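Local coordinates for DUF5624 domain-containing protein (Legionella pneumophila subsp. pneumophila, PDB 4JX2), which is of unknown function, a putative secreted protein that combines a small mixed beta sheet with many alpha helices, at residues L313-A316 and D317-Y321. Numbering follows the deposited sequence.
With SO4 (sulfate ion), chain E.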
loop_
_atom_site.group_PDB
_atom_site.type_symbol
_atom_site.label_atom_id
_atom_site.label_comp_id
_atom_site.label_asym_id
_atom_site.label_seq_id
_atom_site.Cartn_x
_atom_site.Cartn_y
_atom_site.Cartn_z
ATOM N N LEU A 313 -6.256 17.702 -19.859
ATOM C CA LEU A 313 -6.725 17.429 -18.496
ATOM C C LEU A 313 -7.440 18.704 -18.025
ATOM O O LEU A 313 -6.971 19.800 -18.348
ATOM C CB LEU A 313 -5.482 17.112 -17.623
ATOM C CG LEU A 313 -5.478 15.944 -16.617
ATOM C CD1 LEU A 313 -5.955 14.648 -17.216
ATOM C CD2 LEU A 313 -4.082 15.719 -16.071
ATOM N N THR A 314 -8.575 18.606 -17.318
ATOM C CA THR A 314 -9.241 19.841 -16.849
ATOM C C THR A 314 -8.360 20.485 -15.782
ATOM O O THR A 314 -7.555 19.783 -15.172
ATOM C CB THR A 314 -10.668 19.572 -16.319
ATOM O OG1 THR A 314 -10.616 18.824 -15.100
ATOM C CG2 THR A 314 -11.557 18.890 -17.330
ATOM N N GLN A 315 -8.503 21.784 -15.533
ATOM C CA GLN A 315 -7.675 22.439 -14.519
ATOM C C GLN A 315 -7.898 21.781 -13.145
ATOM O O GLN A 315 -6.920 21.529 -12.439
ATOM C CB GLN A 315 -7.909 23.959 -14.481
ATOM C CG GLN A 315 -6.783 24.746 -13.778
ATOM C CD GLN A 315 -5.454 24.744 -14.514
ATOM O OE1 GLN A 315 -5.321 25.284 -15.616
ATOM N NE2 GLN A 315 -4.428 24.161 -13.902
ATOM N N ALA A 316 -9.157 21.400 -12.830
ATOM C CA ALA A 316 -9.523 20.696 -11.596
ATOM C C ALA A 316 -8.811 19.332 -11.492
ATOM O O ALA A 316 -8.234 19.024 -10.445
ATOM C CB ALA A 316 -11.033 20.499 -11.524
ATOM N N ASP A 317 -8.841 18.529 -12.576
ATOM C CA ASP A 317 -8.212 17.208 -12.612
ATOM C C ASP A 317 -6.695 17.327 -12.597
ATOM O O ASP A 317 -6.043 16.503 -11.964
ATOM C CB ASP A 317 -8.685 16.410 -13.836
ATOM C CG ASP A 317 -10.144 16.008 -13.772
ATOM O OD1 ASP A 317 -10.798 16.289 -12.741
ATOM O OD2 ASP A 317 -10.626 15.377 -14.734
ATOM N N TYR A 318 -6.134 18.347 -13.271
ATOM C CA TYR A 318 -4.695 18.571 -13.270
ATOM C C TYR A 318 -4.238 18.957 -11.844
ATOM O O TYR A 318 -3.303 18.340 -11.318
ATOM C CB TYR A 318 -4.277 19.641 -14.303
ATOM C CG TYR A 318 -2.790 19.952 -14.295
ATOM C CD1 TYR A 318 -1.883 19.142 -14.976
ATOM C CD2 TYR A 318 -2.293 21.052 -13.603
ATOM C CE1 TYR A 318 -0.514 19.422 -14.967
ATOM C CE2 TYR A 318 -0.926 21.338 -13.580
ATOM C CZ TYR A 318 -0.039 20.522 -14.265
ATOM O OH TYR A 318 1.311 20.804 -14.244
ATOM N N ASN A 319 -4.926 19.939 -11.212
ATOM C CA ASN A 319 -4.600 20.390 -9.857
ATOM C C ASN A 319 -4.717 19.226 -8.875
ATOM O O ASN A 319 -3.952 19.160 -7.909
ATOM C CB ASN A 319 -5.482 21.586 -9.424
ATOM C CG ASN A 319 -5.244 22.859 -10.226
ATOM O OD1 ASN A 319 -4.233 23.026 -10.926
ATOM N ND2 ASN A 319 -6.181 23.790 -10.161
ATOM N N TYR A 320 -5.636 18.279 -9.158
ATOM C CA TYR A 320 -5.826 17.107 -8.321
ATOM C C TYR A 320 -4.556 16.240 -8.301
ATOM O O TYR A 320 -4.035 15.967 -7.229
ATOM C CB TYR A 320 -7.061 16.276 -8.744
ATOM C CG TYR A 320 -7.191 15.003 -7.941
ATOM C CD1 TYR A 320 -7.549 15.039 -6.592
ATOM C CD2 TYR A 320 -6.847 13.772 -8.490
ATOM C CE1 TYR A 320 -7.606 13.875 -5.827
ATOM C CE2 TYR A 320 -6.916 12.599 -7.739
ATOM C CZ TYR A 320 -7.291 12.656 -6.407
ATOM O OH TYR A 320 -7.311 11.506 -5.660
ATOM N N TYR A 321 -4.070 15.814 -9.464
ATOM C CA TYR A 321 -2.904 14.935 -9.537
ATOM C C TYR A 321 -1.601 15.653 -9.159
ATOM O O TYR A 321 -0.793 15.107 -8.407
ATOM C CB TYR A 321 -2.790 14.293 -10.944
ATOM C CG TYR A 321 -3.861 13.258 -11.196
ATOM C CD1 TYR A 321 -3.949 12.108 -10.410
ATOM C CD2 TYR A 321 -4.812 13.440 -12.193
ATOM C CE1 TYR A 321 -4.957 11.170 -10.612
ATOM C CE2 TYR A 321 -5.808 12.491 -12.425
ATOM C CZ TYR A 321 -5.875 11.357 -11.632
ATOM O OH TYR A 321 -6.853 10.419 -11.861
HETATM S S SO4 E . -11.049 23.502 -17.761
HETATM O O1 SO4 E . -11.112 24.954 -17.946
HETATM O O2 SO4 E . -11.031 23.200 -16.322
HETATM O O3 SO4 E . -12.208 22.858 -18.395
HETATM O O4 SO4 E . -9.832 22.996 -18.393
#
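Thr314 reaches forward with its hydroxyl into the first turn of the helix to meet the backbone of Asp317, OG1 accepting from Asp317 N at 3.1 Å. Its first torsion sets OG1 between the backbone N and the carbonyl carbon, facing the first turn. The carboxylate of Asp317 lies across that hydroxyl at an oblique angle without bonding to it; OD2 is instead hydrogen-bonded to the hydroxyl of Ser307, which also bonds the backbone N of Thr314, so one serine ties the cap to the third residue of the helix. Thr314 thus holds the N-cap of helix 315-339, which packs beside strand 79-84 of the mixed sheet. Another early amide, Gln315 N, points out of the helix start and donates to sulfate O2 at 3.0 Å; the anion, probably from the crystallisation liquor, sits where the helix dipole would be expected to attract it. The side chain of the same residue, Gln315, leaves with CG anti to the backbone N (chi1 -162°), then bends at the next bond, and NE2 reaches Asn319 OD1, one turn on, at 3.2 Å. The bond is nearly straight at the hydrogen and lies close to the glutamine amide plane, but the donor stands above the carbonyl plane of Asn319; the two amides are turned 36° apart. The same glutamine runs alongside Tyr318, its amide almost perpendicular to the ring (84°). Leu313 CD2 meets that ring at its edge, 4.2 Å from Tyr318 CD1, while the Tyr318 side chain also packs on Leu79, and its OH bonds weakly to the carbonyl oxygen of Asn75.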